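PDB 3JS6: uncharacterized ParM protein from Staphylococcus aureus, which is an actin-like plasmid segregation protein that forms filaments and probably uses them to move plasmid DNA apart before cell division. Local coordinates for residues T166-N171 with I294-G298; F181-S187 with D199-M204; A301-F305 with F316-D320; V16-I20 with Q323-V327; F221-I225 with E265-Q270. The contacts are given in a common frame with arbitrary orientation. Residues are numbered along the deposited sequence.

In the fold
ParM shows how an actin-like fold is assembled from two sheet-based domains. Contacts 1, 2 and 3 share the five-stranded mixed sheet of one domain. Ile295 N lies 2.8 Å from Ser187 O, joining contact 1 to contact 2, and Val296 N lies 2.9 Å from Glu317 O, joining it to contact 3. Contact 5, about 18 Å from contact 3 between centres, extends this domain outward, with Ile303 CG2 3.6 Å from Phe266 CZ. Contact 4 sets the last helix on the other domain's sheet; its centre is about 13 Å from that of contact 1, and Ser325 OG meets Asp169 OD2 at 2.9 Å. The protein is in its apo form, without nucleotide.

Contact 1 (T166-N171 with I294-G298)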
# COMPACT_ATOMS: atom_id res chain seq x y z
N THR A 166 5.32 7.62 0.31
CA THR A 166 4.39 8.70 0.04
C THR A 166 5.15 10.02 -0.13
O THR A 166 4.94 10.74 -1.10
CB THR A 166 3.36 8.79 1.18
OG1 THR A 166 2.58 7.58 1.20
CG2 THR A 166 2.42 9.97 0.99
N LEU A 167 6.02 10.35 0.81
CA LEU A 167 6.80 11.59 0.69
C LEU A 167 7.60 11.65 -0.63
O LEU A 167 7.67 12.69 -1.29
CB LEU A 167 7.77 11.71 1.87
CG LEU A 167 7.11 12.23 3.14
CD1 LEU A 167 8.06 12.11 4.32
CD2 LEU A 167 6.69 13.66 2.93
N LEU A 168 8.21 10.52 -0.98
CA LEU A 168 9.03 10.41 -2.19
C LEU A 168 8.23 10.55 -3.49
O LEU A 168 8.77 10.99 -4.51
CB LEU A 168 9.79 9.09 -2.18
CG LEU A 168 10.89 9.00 -1.11
CD1 LEU A 168 11.51 7.59 -1.14
CD2 LEU A 168 11.95 10.07 -1.35
N ASP A 169 6.97 10.14 -3.45
CA ASP A 169 6.08 10.24 -4.61
C ASP A 169 6.02 11.72 -4.97
O ASP A 169 6.06 12.08 -6.15
CB ASP A 169 4.68 9.71 -4.21
CG ASP A 169 3.60 9.88 -5.30
OD1 ASP A 169 3.88 9.72 -6.51
OD2 ASP A 169 2.43 10.14 -4.92
N LEU A 170 5.94 12.58 -3.96
CA LEU A 170 5.80 14.02 -4.17
C LEU A 170 7.04 14.87 -3.91
O LEU A 170 6.96 16.09 -3.91
CB LEU A 170 4.67 14.55 -3.29
CG LEU A 170 3.34 13.80 -3.51
CD1 LEU A 170 2.29 14.35 -2.58
CD2 LEU A 170 2.91 13.94 -4.96
N ASN A 171 8.18 14.25 -3.67
CA ASN A 171 9.35 15.09 -3.41
C ASN A 171 10.62 14.59 -4.08
O ASN A 171 11.73 14.88 -3.63
CB ASN A 171 9.56 15.23 -1.91
CG ASN A 171 8.53 16.13 -1.28
OD1 ASN A 171 8.67 17.35 -1.30
ND2 ASN A 171 7.48 15.54 -0.73
N ILE A 294 1.94 19.21 4.13
CA ILE A 294 1.28 18.11 4.79
C ILE A 294 0.66 17.38 3.62
O ILE A 294 -0.19 17.93 2.90
CB ILE A 294 0.17 18.60 5.75
CG1 ILE A 294 0.79 19.36 6.93
CG2 ILE A 294 -0.65 17.43 6.21
CD1 ILE A 294 -0.24 20.12 7.79
N ILE A 295 1.10 16.15 3.40
CA ILE A 295 0.58 15.34 2.30
C ILE A 295 -0.61 14.60 2.89
O ILE A 295 -0.50 13.95 3.94
CB ILE A 295 1.67 14.34 1.81
CG1 ILE A 295 2.77 15.08 1.04
CG2 ILE A 295 1.08 13.35 0.86
CD1 ILE A 295 3.83 15.66 1.85
N VAL A 296 -1.75 14.72 2.23
CA VAL A 296 -2.98 14.08 2.69
C VAL A 296 -3.11 12.82 1.88
O VAL A 296 -3.19 12.89 0.66
CB VAL A 296 -4.18 15.00 2.44
CG1 VAL A 296 -5.45 14.40 3.01
CG2 VAL A 296 -3.88 16.36 3.04
N THR A 297 -3.11 11.67 2.55
CA THR A 297 -3.20 10.40 1.83
C THR A 297 -4.19 9.43 2.52
O THR A 297 -4.87 9.81 3.47
CB THR A 297 -1.77 9.77 1.72
OG1 THR A 297 -1.77 8.72 0.77
CG2 THR A 297 -1.30 9.24 3.07
N GLY A 298 -4.29 8.20 2.02
CA GLY A 298 -5.22 7.25 2.62
C GLY A 298 -6.57 7.24 1.93
O GLY A 298 -6.89 8.16 1.16
O HOH W 1 -0.01 6.64 1.09
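The last turn of helix 162-169 packs against strand 293-297 without pairing with it: the nearest alpha carbons are Leu167 CA and Ile295 CA at 7.4 Å, and Thr166 CA and Thr297 CA at 8.0 Å, spacings of side-chain packing. This is a helix covering one face of the central sheet in an actin-like domain, and the alternation of the strand decides which residues take part. Ile295 and Thr297 point toward the helix, whereas Ile294 and Val296 turn to the opposite face, where Val296 packs on helix 301-311. Ile295 is the centrepiece. Its CG2 meets Thr166 CG2 at 3.6 Å, its CD1 meets Leu167 CD2 at 3.7 Å, and its CG1 meets Leu170 CD1 at 3.7 Å, so Thr166, Leu167 and Leu170 all pack on one branched side chain. Leu170 is the first residue to leave helical geometry, and the helix end is tied back by Asn171, whose ND2 donates to Leu167 O at 2.9 Å. Asp169 pairs with Arg328 of helix 325-342. Towards Thr297 the apolar packing gives way to a polar link, in which one water lies 2.8 Å from Thr166 OG1 and 2.7 Å from Thr297 OG1.

Contact 2 (F181-S187 with D199-M204); sequences FTEGKYS and DTYQNM
Two extended strands, 185-187 and 199-202, run antiparallel at 165° with their axes 4.6 Å apart, the first preceded by a short helical turn ending near Thr182. Asp199 O makes a CA-H...O contact with Ser187 CA (3.2 Å); the Asp199 carboxylate pairs with Arg206. Thr200, rotamer m, is the non-hydrogen-bonded partner of Ser187, also m, and Ser187 OG donates to Thr200 OG1 at 2.8 Å. Tyr201 and Tyr186 form the hydrogen-bonded pair, Tyr201 N to Tyr186 O at 2.8 Å and Tyr186 N to Tyr201 O at 2.9 Å. This is the beta hairpin of strands 185-191 and 196-202 in the five-stranded sheet, both tyrosines lying on the face covered by helix 162-169. Gln202 faces Lys185 in a non-hydrogen-bonded pair, its OE1 3.5 Å from Lys185 CD, while Lys185 NZ reaches Glu210. Asn203 turns to positive phi (50/50), and its N donates to Gly184 O at 2.9 Å. Met204, a selenomethionine also at positive phi, lays CG 3.7 Å from Phe181 CE2, with SE 5.3 Å from the ring centroid in an oblique Met-aromatic contact.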
# COMPACT_ATOMS: atom_id res chain seq x y z
N PHE A 181 13.11 19.50 0.33
CA PHE A 181 12.87 18.33 1.16
C PHE A 181 14.05 17.96 2.06
O PHE A 181 13.85 17.47 3.16
CB PHE A 181 12.49 17.14 0.27
CG PHE A 181 12.10 15.90 1.04
CD1 PHE A 181 11.00 15.90 1.88
CD2 PHE A 181 12.85 14.73 0.92
CE1 PHE A 181 10.65 14.76 2.61
CE2 PHE A 181 12.51 13.59 1.64
CZ PHE A 181 11.40 13.60 2.48
N THR A 182 15.26 18.21 1.59
CA THR A 182 16.45 17.86 2.36
C THR A 182 16.55 18.61 3.69
O THR A 182 17.13 18.10 4.65
CB THR A 182 17.76 18.12 1.56
OG1 THR A 182 17.90 19.53 1.31
CG2 THR A 182 17.72 17.40 0.23
N GLU A 183 16.01 19.81 3.77
CA GLU A 183 16.06 20.55 5.02
C GLU A 183 14.70 21.14 5.38
O GLU A 183 14.61 22.23 5.92
CB GLU A 183 17.11 21.66 4.94
CG GLU A 183 17.51 22.04 3.52
CD GLU A 183 18.53 23.16 3.49
OE1 GLU A 183 19.72 22.89 3.75
OE2 GLU A 183 18.14 24.31 3.20
N GLY A 184 13.62 20.41 5.10
CA GLY A 184 12.31 20.92 5.42
C GLY A 184 11.59 20.05 6.41
O GLY A 184 12.09 19.01 6.82
N LYS A 185 10.40 20.49 6.80
CA LYS A 185 9.56 19.75 7.74
C LYS A 185 8.29 19.38 6.99
O LYS A 185 7.61 20.25 6.42
CB LYS A 185 9.24 20.63 8.95
CG LYS A 185 8.51 19.92 10.06
CD LYS A 185 8.59 20.74 11.33
CE LYS A 185 7.70 20.18 12.43
NZ LYS A 185 7.97 20.85 13.72
N TYR A 186 7.98 18.09 6.97
CA TYR A 186 6.82 17.62 6.24
C TYR A 186 6.07 16.62 7.06
O TYR A 186 6.67 15.88 7.83
CB TYR A 186 7.24 16.90 4.95
CG TYR A 186 7.92 17.79 3.95
CD1 TYR A 186 9.21 18.26 4.18
CD2 TYR A 186 7.26 18.22 2.80
CE1 TYR A 186 9.82 19.14 3.29
CE2 TYR A 186 7.86 19.09 1.90
CZ TYR A 186 9.14 19.54 2.15
OH TYR A 186 9.76 20.40 1.28
N SER A 187 4.76 16.56 6.86
CA SER A 187 3.98 15.59 7.59
C SER A 187 3.13 14.84 6.61
O SER A 187 2.70 15.37 5.58
CB SER A 187 3.11 16.26 8.65
OG SER A 187 3.91 16.82 9.68
N ASP A 199 2.74 11.24 10.42
CA ASP A 199 4.16 10.96 10.49
C ASP A 199 4.86 12.22 10.05
O ASP A 199 4.64 12.72 8.94
CB ASP A 199 4.54 9.79 9.56
CG ASP A 199 4.18 8.45 10.15
OD1 ASP A 199 4.85 8.02 11.10
OD2 ASP A 199 3.20 7.83 9.69
N THR A 200 5.72 12.72 10.92
CA THR A 200 6.44 13.96 10.65
C THR A 200 7.92 13.73 10.38
O THR A 200 8.58 12.93 11.04
CB THR A 200 6.23 14.92 11.82
OG1 THR A 200 4.85 15.30 11.85
CG2 THR A 200 7.08 16.16 11.68
N TYR A 201 8.42 14.43 9.38
CA TYR A 201 9.80 14.32 8.94
C TYR A 201 10.47 15.68 8.96
O TYR A 201 9.88 16.68 8.57
CB TYR A 201 9.84 13.74 7.51
CG TYR A 201 9.59 12.26 7.43
CD1 TYR A 201 8.33 11.71 7.68
CD2 TYR A 201 10.64 11.38 7.16
CE1 TYR A 201 8.13 10.32 7.66
CE2 TYR A 201 10.46 10.01 7.15
CZ TYR A 201 9.20 9.48 7.40
OH TYR A 201 9.06 8.11 7.42
N GLN A 202 11.72 15.71 9.39
CA GLN A 202 12.50 16.94 9.42
C GLN A 202 13.87 16.59 8.85
O GLN A 202 14.54 15.66 9.32
CB GLN A 202 12.64 17.46 10.85
CG GLN A 202 13.59 18.66 10.99
CD GLN A 202 12.92 19.99 10.70
OE1 GLN A 202 12.04 20.42 11.44
NE2 GLN A 202 13.35 20.65 9.63
N ASN A 203 14.27 17.32 7.82
CA ASN A 203 15.56 17.06 7.17
C ASN A 203 15.67 15.58 6.85
O ASN A 203 16.65 14.92 7.21
CB ASN A 203 16.73 17.49 8.07
CG ASN A 203 16.60 18.93 8.54
OD1 ASN A 203 15.98 19.76 7.89
ND2 ASN A 203 17.20 19.23 9.69
N MSE A 204 14.61 15.07 6.22
CA MSE A 204 14.54 13.69 5.78
C MSE A 204 14.52 12.61 6.83
O MSE A 204 14.62 11.44 6.49
CB MSE A 204 15.68 13.38 4.82
CG MSE A 204 15.63 14.21 3.55
SE MSE A 204 16.95 13.67 2.27
CE MSE A 204 18.53 14.39 3.23
O HOH W 2 12.53 16.54 5.43

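Contact 3 (A301-F305 with F316-D320)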
# COMPACT_ATOMS: atom_id res chain seq x y z
N ALA A 301 -8.42 10.48 2.05
CA ALA A 301 -7.89 11.71 1.49
C ALA A 301 -8.87 12.43 0.57
O ALA A 301 -9.07 13.63 0.72
CB ALA A 301 -6.58 11.44 0.73
N ASN A 302 -9.44 11.72 -0.37
CA ASN A 302 -10.40 12.32 -1.29
C ASN A 302 -11.60 12.96 -0.60
O ASN A 302 -12.15 13.96 -1.07
CB ASN A 302 -10.91 11.29 -2.29
CG ASN A 302 -10.00 11.14 -3.48
OD1 ASN A 302 -9.72 12.11 -4.18
ND2 ASN A 302 -9.55 9.92 -3.73
N ILE A 303 -11.99 12.38 0.52
CA ILE A 303 -13.14 12.87 1.25
C ILE A 303 -12.86 14.17 1.99
O ILE A 303 -13.69 15.08 1.97
CB ILE A 303 -13.62 11.81 2.27
CG1 ILE A 303 -13.77 10.45 1.58
CG2 ILE A 303 -14.94 12.23 2.90
CD1 ILE A 303 -13.88 9.29 2.53
N HIS A 304 -11.68 14.28 2.60
CA HIS A 304 -11.37 15.47 3.39
C HIS A 304 -10.43 16.54 2.83
O HIS A 304 -10.36 17.62 3.39
CB HIS A 304 -10.83 15.04 4.75
CG HIS A 304 -11.57 13.91 5.37
ND1 HIS A 304 -12.94 13.92 5.54
CD2 HIS A 304 -11.14 12.74 5.90
CE1 HIS A 304 -13.32 12.81 6.14
NE2 HIS A 304 -12.24 12.07 6.38
N PHE A 305 -9.71 16.24 1.75
CA PHE A 305 -8.76 17.21 1.19
C PHE A 305 -9.36 18.60 0.93
O PHE A 305 -8.75 19.63 1.26
CB PHE A 305 -8.12 16.63 -0.09
CG PHE A 305 -7.10 17.53 -0.71
CD1 PHE A 305 -7.35 18.16 -1.94
CD2 PHE A 305 -5.92 17.82 -0.04
CE1 PHE A 305 -6.45 19.07 -2.48
CE2 PHE A 305 -5.00 18.73 -0.57
CZ PHE A 305 -5.26 19.36 -1.80
N PHE A 316 -1.53 22.02 2.51
CA PHE A 316 -1.94 20.67 2.24
C PHE A 316 -1.75 20.33 0.77
O PHE A 316 -1.98 21.16 -0.12
CB PHE A 316 -3.42 20.46 2.61
CG PHE A 316 -3.70 20.59 4.08
CD1 PHE A 316 -4.29 21.75 4.59
CD2 PHE A 316 -3.43 19.53 4.95
CE1 PHE A 316 -4.61 21.84 5.95
CE2 PHE A 316 -3.75 19.62 6.31
CZ PHE A 316 -4.35 20.78 6.81
N GLU A 317 -1.34 19.09 0.52
CA GLU A 317 -1.16 18.65 -0.85
C GLU A 317 -1.70 17.24 -0.99
O GLU A 317 -1.68 16.46 -0.05
CB GLU A 317 0.33 18.68 -1.21
CG GLU A 317 0.61 18.14 -2.63
CD GLU A 317 2.07 18.18 -3.00
OE1 GLU A 317 2.41 17.77 -4.13
OE2 GLU A 317 2.89 18.63 -2.16
N LYS A 318 -2.20 16.89 -2.18
CA LYS A 318 -2.70 15.54 -2.40
C LYS A 318 -2.19 15.07 -3.75
O LYS A 318 -2.06 15.88 -4.67
CB LYS A 318 -4.24 15.53 -2.44
CG LYS A 318 -4.84 14.12 -2.59
CD LYS A 318 -6.34 14.16 -2.93
CE LYS A 318 -6.97 12.76 -2.92
NZ LYS A 318 -6.46 11.81 -3.97
N ALA A 319 -1.92 13.77 -3.86
CA ALA A 319 -1.49 13.19 -5.13
C ALA A 319 -2.69 12.46 -5.74
O ALA A 319 -3.61 12.09 -5.02
CB ALA A 319 -0.35 12.18 -4.88
N ASP A 320 -2.69 12.26 -7.06
CA ASP A 320 -3.79 11.51 -7.70
C ASP A 320 -3.57 10.03 -7.38
O ASP A 320 -2.44 9.62 -7.15
CB ASP A 320 -3.78 11.68 -9.22
CG ASP A 320 -4.48 12.95 -9.68
OD1 ASP A 320 -5.65 13.17 -9.29
OD2 ASP A 320 -3.86 13.72 -10.44
O HOH W 3 -6.97 8.95 -4.39
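Aromatic and apolar packing dominates this contact, and Phe305 of the helix supplies most of its side. With chi1 t, its ring comes up to the backbone of residues 316-318, edge toward Phe316 C: Phe305 CE2 lies 3.9 Å from Phe316 CB and 3.6 Å from Glu317 C. Lys318 completes the apolar part through its aliphatic chain. Its CB sits over the Phe305 ring face in a CH-pi contact, 3.7 Å from the centroid and 10° off the normal, and its CE lies 3.9 Å from Ala301 CB. Polar interactions collect at the far end of the lysine. Lys318 NZ donates to Ala319 O at 3.1 Å and also binds Ser322; a water accepts from Lys318 NZ at 2.9 Å and, weakly, from Asn302 ND2 at 2.8 Å. Glu317 points away from the helix, its carboxylate paired with Arg293. Ala301 and Phe305 also rest on Val296 of the neighbouring strand 293-297. The arrangement is that of a beta-alpha-beta crossover: strand 293-297 leads into helix 301-311, which returns the chain to strand 316-317, parallel to the first and at the edge of the sheet.

Contact 4 (V16-I20 with Q323-V327); sequences VKGKI and QFSNV
Val327, in its t rotamer and pointing at the strand, lies over the gap between Lys17 and Lys19: its CG1 is 3.2 Å from Lys19 CB, a tight approach, and its CG2 is 3.8 Å from Lys17 CB and 3.7 Å from Lys17 O. Segment 16-20 is extended, so Lys17 and Lys19 share the face turned to the helix while Ile20 points away. Gly18 N, between them, is 4.4 Å from Val327 CG2. In the opposing segment residues 325-327 are helical. The closest alpha carbons, Lys17 CA to Phe324 CA and Gly18 CA to Val327 CA, are each 6.7 Å apart, a side-chain packing distance. Phe324 (m, chi2 near 104°) brings CE2 to 4.0 Å from Lys17 CG and 4.3 Å from Gly18 O. Lys17 folds through m, p and p, placing CG 3.5 Å from Gln323 O while NZ turns back to Phe15 O. Lys19 is extended to chi4 m, and its NZ forms a salt bridge with Glu331. The last helix, 325-342, thus packs on the sheet of the actin-like N-terminal half, bringing sequence-distant parts of the two-domain fold together. Val327 also touches Ala8 and Asp10 of strand 4-11, Phe324 makes a cation-pi contact with Lys24 of strand 23-33, and helix 90-104 packs against Val16 and Ile20.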
# COMPACT_ATOMS: atom_id res chain seq x y z
N VAL A 16 -2.99 -5.15 -1.35
CA VAL A 16 -1.61 -5.21 -1.81
C VAL A 16 -1.57 -4.41 -3.10
O VAL A 16 -2.42 -4.63 -3.98
CB VAL A 16 -1.18 -6.66 -2.12
CG1 VAL A 16 0.19 -6.66 -2.78
CG2 VAL A 16 -1.14 -7.48 -0.84
N LYS A 17 -0.64 -3.47 -3.21
CA LYS A 17 -0.52 -2.66 -4.43
C LYS A 17 0.81 -3.07 -5.08
O LYS A 17 1.79 -3.30 -4.39
CB LYS A 17 -0.45 -1.16 -4.09
CG LYS A 17 -1.82 -0.48 -3.84
CD LYS A 17 -2.44 -0.88 -2.53
CE LYS A 17 -1.57 -0.52 -1.34
NZ LYS A 17 -2.30 -0.76 -0.05
N GLY A 18 0.82 -3.16 -6.40
CA GLY A 18 2.01 -3.52 -7.12
C GLY A 18 2.19 -2.73 -8.41
O GLY A 18 1.22 -2.33 -9.04
N LYS A 19 3.43 -2.50 -8.81
CA LYS A 19 3.65 -1.77 -10.06
C LYS A 19 4.95 -2.22 -10.70
O LYS A 19 5.95 -2.41 -10.01
CB LYS A 19 3.67 -0.26 -9.79
CG LYS A 19 3.80 0.63 -11.03
CD LYS A 19 3.70 2.11 -10.67
CE LYS A 19 3.69 2.98 -11.94
NZ LYS A 19 5.03 3.06 -12.58
N ILE A 20 4.92 -2.42 -12.01
CA ILE A 20 6.12 -2.77 -12.76
C ILE A 20 5.94 -2.07 -14.10
O ILE A 20 4.91 -2.22 -14.74
CB ILE A 20 6.32 -4.32 -12.91
CG1 ILE A 20 7.63 -4.58 -13.70
CG2 ILE A 20 5.12 -4.98 -13.58
CD1 ILE A 20 8.14 -6.01 -13.61
N GLN A 323 -3.94 5.63 -3.58
CA GLN A 323 -3.69 4.22 -3.27
C GLN A 323 -2.32 3.78 -3.79
O GLN A 323 -1.67 2.94 -3.18
CB GLN A 323 -4.79 3.33 -3.87
CG GLN A 323 -4.97 3.54 -5.38
CD GLN A 323 -6.26 2.94 -5.93
OE1 GLN A 323 -6.63 3.20 -7.08
NE2 GLN A 323 -6.95 2.14 -5.11
N PHE A 324 -1.87 4.36 -4.89
CA PHE A 324 -0.57 4.00 -5.45
C PHE A 324 0.63 4.91 -5.06
O PHE A 324 1.77 4.70 -5.53
CB PHE A 324 -0.70 3.91 -6.97
CG PHE A 324 -1.57 2.75 -7.42
CD1 PHE A 324 -2.87 2.96 -7.87
CD2 PHE A 324 -1.08 1.45 -7.36
CE1 PHE A 324 -3.69 1.87 -8.25
CE2 PHE A 324 -1.89 0.35 -7.73
CZ PHE A 324 -3.20 0.57 -8.18
N SER A 325 0.39 5.89 -4.20
CA SER A 325 1.45 6.81 -3.76
C SER A 325 2.68 6.11 -3.21
O SER A 325 3.80 6.45 -3.59
CB SER A 325 0.94 7.80 -2.71
OG SER A 325 0.39 8.96 -3.31
N ASN A 326 2.48 5.17 -2.28
CA ASN A 326 3.62 4.45 -1.70
C ASN A 326 4.42 3.74 -2.79
O ASN A 326 5.64 3.89 -2.88
CB ASN A 326 3.14 3.40 -0.68
CG ASN A 326 2.84 4.00 0.71
OD1 ASN A 326 2.13 3.40 1.52
ND2 ASN A 326 3.39 5.16 0.98
N VAL A 327 3.72 2.97 -3.64
CA VAL A 327 4.40 2.25 -4.70
C VAL A 327 5.16 3.17 -5.67
O VAL A 327 6.26 2.82 -6.10
CB VAL A 327 3.39 1.36 -5.45
CG1 VAL A 327 3.92 0.97 -6.80
CG2 VAL A 327 3.12 0.11 -4.63

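Contact 5 (F221-I225 with E265-Q270); sequences FYKRI and EFYKEQ
Helices 218-228 and 263-284 pack here at an oblique angle, their segments 221-225 and 265-270 running at 129° with axes 9.7 Å apart, at the outer part of the actin-like half that carries the five-stranded sheet, beside helix 301-311. Both are helical throughout, with Ile225 N bonded to Phe221 O (3.0 Å) and Glu269 N to Glu265 O (2.9 Å). The alpha carbons come closest at Ile225 CA and Glu265 CA, 6.1 Å. Phe221, chi1 t, reaches across to the second helix. Its edge is directed at the face of Phe266, also t, in an offset edge-to-face pair with centroids 5.4 Å apart and planes at 82°; Phe221 CE2 is 3.6 Å from Phe266 CE1. The ring edge also meets Gln270 N, 3.3 Å from Phe221 CE1, and Phe221 CE1 is 3.6 Å from Glu269 CB. Tyr222 and Lys223 point away, Tyr222 packing on helix 240-244. Arg224, with chi1 and chi2 both t, points toward the partner helix, and its CD is 3.2 Å from Glu269 CD. Ile225, rotamer m,t, packs on three residues: CD1 is 3.9 Å from Phe266 CD1, CG1 is 3.6 Å from Glu269 CB, and CG2 is 4.3 Å from Glu265 CB. Ile303 of helix 301-311 touches both phenylalanines. Glu269 bends inward with chi2 p, bringing its OE2 to 2.5 Å from Arg224 O.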
# COMPACT_ATOMS: atom_id res chain seq x y z
N PHE A 221 -16.10 7.37 10.70
CA PHE A 221 -16.71 8.55 10.10
C PHE A 221 -18.11 8.23 9.57
O PHE A 221 -19.11 8.80 10.02
CB PHE A 221 -15.84 9.06 8.95
CG PHE A 221 -16.30 10.36 8.34
CD1 PHE A 221 -16.37 11.52 9.11
CD2 PHE A 221 -16.64 10.44 6.99
CE1 PHE A 221 -16.76 12.74 8.55
CE2 PHE A 221 -17.02 11.65 6.41
CZ PHE A 221 -17.08 12.80 7.19
N TYR A 222 -18.16 7.30 8.62
CA TYR A 222 -19.39 6.89 7.98
C TYR A 222 -20.39 6.31 8.97
O TYR A 222 -21.60 6.42 8.77
CB TYR A 222 -19.09 5.85 6.87
CG TYR A 222 -18.39 6.41 5.65
CD1 TYR A 222 -17.02 6.25 5.47
CD2 TYR A 222 -19.10 7.09 4.66
CE1 TYR A 222 -16.37 6.75 4.33
CE2 TYR A 222 -18.46 7.59 3.52
CZ TYR A 222 -17.10 7.42 3.36
OH TYR A 222 -16.46 7.89 2.24
N LYS A 223 -19.88 5.69 10.03
CA LYS A 223 -20.75 5.12 11.05
C LYS A 223 -21.39 6.22 11.87
O LYS A 223 -22.59 6.19 12.15
CB LYS A 223 -19.95 4.19 11.97
CG LYS A 223 -20.14 2.71 11.68
CD LYS A 223 -21.22 2.08 12.56
CE LYS A 223 -22.59 2.76 12.42
NZ LYS A 223 -23.21 2.62 11.07
N ARG A 224 -20.58 7.20 12.26
CA ARG A 224 -21.07 8.32 13.05
C ARG A 224 -22.09 9.11 12.23
O ARG A 224 -23.00 9.73 12.79
CB ARG A 224 -19.89 9.21 13.46
CG ARG A 224 -20.21 10.21 14.56
CD ARG A 224 -19.06 11.20 14.74
NE ARG A 224 -17.84 10.55 15.22
CZ ARG A 224 -17.57 10.32 16.50
NH1 ARG A 224 -18.44 10.68 17.44
NH2 ARG A 224 -16.44 9.71 16.84
N ILE A 225 -21.96 9.08 10.91
CA ILE A 225 -22.90 9.80 10.05
C ILE A 225 -24.19 8.99 9.91
O ILE A 225 -25.28 9.53 10.12
CB ILE A 225 -22.29 10.06 8.64
CG1 ILE A 225 -21.29 11.22 8.72
CG2 ILE A 225 -23.39 10.39 7.63
CD1 ILE A 225 -20.55 11.47 7.43
N GLU A 265 -25.37 16.39 7.86
CA GLU A 265 -24.69 15.49 8.77
C GLU A 265 -23.22 15.43 8.39
O GLU A 265 -22.34 15.69 9.21
CB GLU A 265 -25.31 14.09 8.70
CG GLU A 265 -26.64 13.94 9.44
CD GLU A 265 -27.84 14.47 8.67
OE1 GLU A 265 -27.89 15.69 8.37
OE2 GLU A 265 -28.74 13.66 8.35
N PHE A 266 -22.97 15.09 7.12
CA PHE A 266 -21.61 14.99 6.61
C PHE A 266 -20.75 16.14 7.10
O PHE A 266 -19.81 15.93 7.86
CB PHE A 266 -21.62 14.98 5.08
CG PHE A 266 -20.26 14.79 4.48
CD1 PHE A 266 -19.78 13.52 4.19
CD2 PHE A 266 -19.44 15.90 4.24
CE1 PHE A 266 -18.51 13.35 3.66
CE2 PHE A 266 -18.17 15.74 3.72
CZ PHE A 266 -17.71 14.46 3.43
N TYR A 267 -21.09 17.36 6.68
CA TYR A 267 -20.32 18.53 7.07
C TYR A 267 -20.13 18.67 8.57
O TYR A 267 -19.14 19.24 9.02
CB TYR A 267 -20.96 19.81 6.53
CG TYR A 267 -20.92 19.94 5.01
CD1 TYR A 267 -21.09 21.18 4.40
CD2 TYR A 267 -20.74 18.82 4.20
CE1 TYR A 267 -21.08 21.30 3.01
CE2 TYR A 267 -20.73 18.93 2.81
CZ TYR A 267 -20.90 20.17 2.22
OH TYR A 267 -20.92 20.27 0.85
N LYS A 268 -21.07 18.14 9.35
CA LYS A 268 -20.97 18.23 10.80
C LYS A 268 -19.95 17.25 11.36
O LYS A 268 -19.10 17.61 12.17
CB LYS A 268 -22.35 18.00 11.44
CG LYS A 268 -23.05 19.27 11.94
CD LYS A 268 -22.77 20.52 11.08
CE LYS A 268 -21.49 21.24 11.52
NZ LYS A 268 -21.21 22.49 10.75
N GLU A 269 -20.04 16.00 10.91
CA GLU A 269 -19.10 14.99 11.36
C GLU A 269 -17.69 15.39 10.91
O GLU A 269 -16.76 15.41 11.71
CB GLU A 269 -19.48 13.64 10.76
CG GLU A 269 -19.71 12.53 11.78
CD GLU A 269 -20.93 12.76 12.66
OE1 GLU A 269 -20.92 13.69 13.50
OE2 GLU A 269 -21.92 12.01 12.50
N GLN A 270 -17.55 15.73 9.63
CA GLN A 270 -16.25 16.11 9.09
C GLN A 270 -15.71 17.39 9.75
O GLN A 270 -14.51 17.57 9.90
CB GLN A 270 -16.33 16.30 7.57
CG GLN A 270 -16.74 17.71 7.15
CD GLN A 270 -15.78 18.33 6.14
OE1 GLN A 270 -15.63 19.56 6.09
NE2 GLN A 270 -15.14 17.49 5.33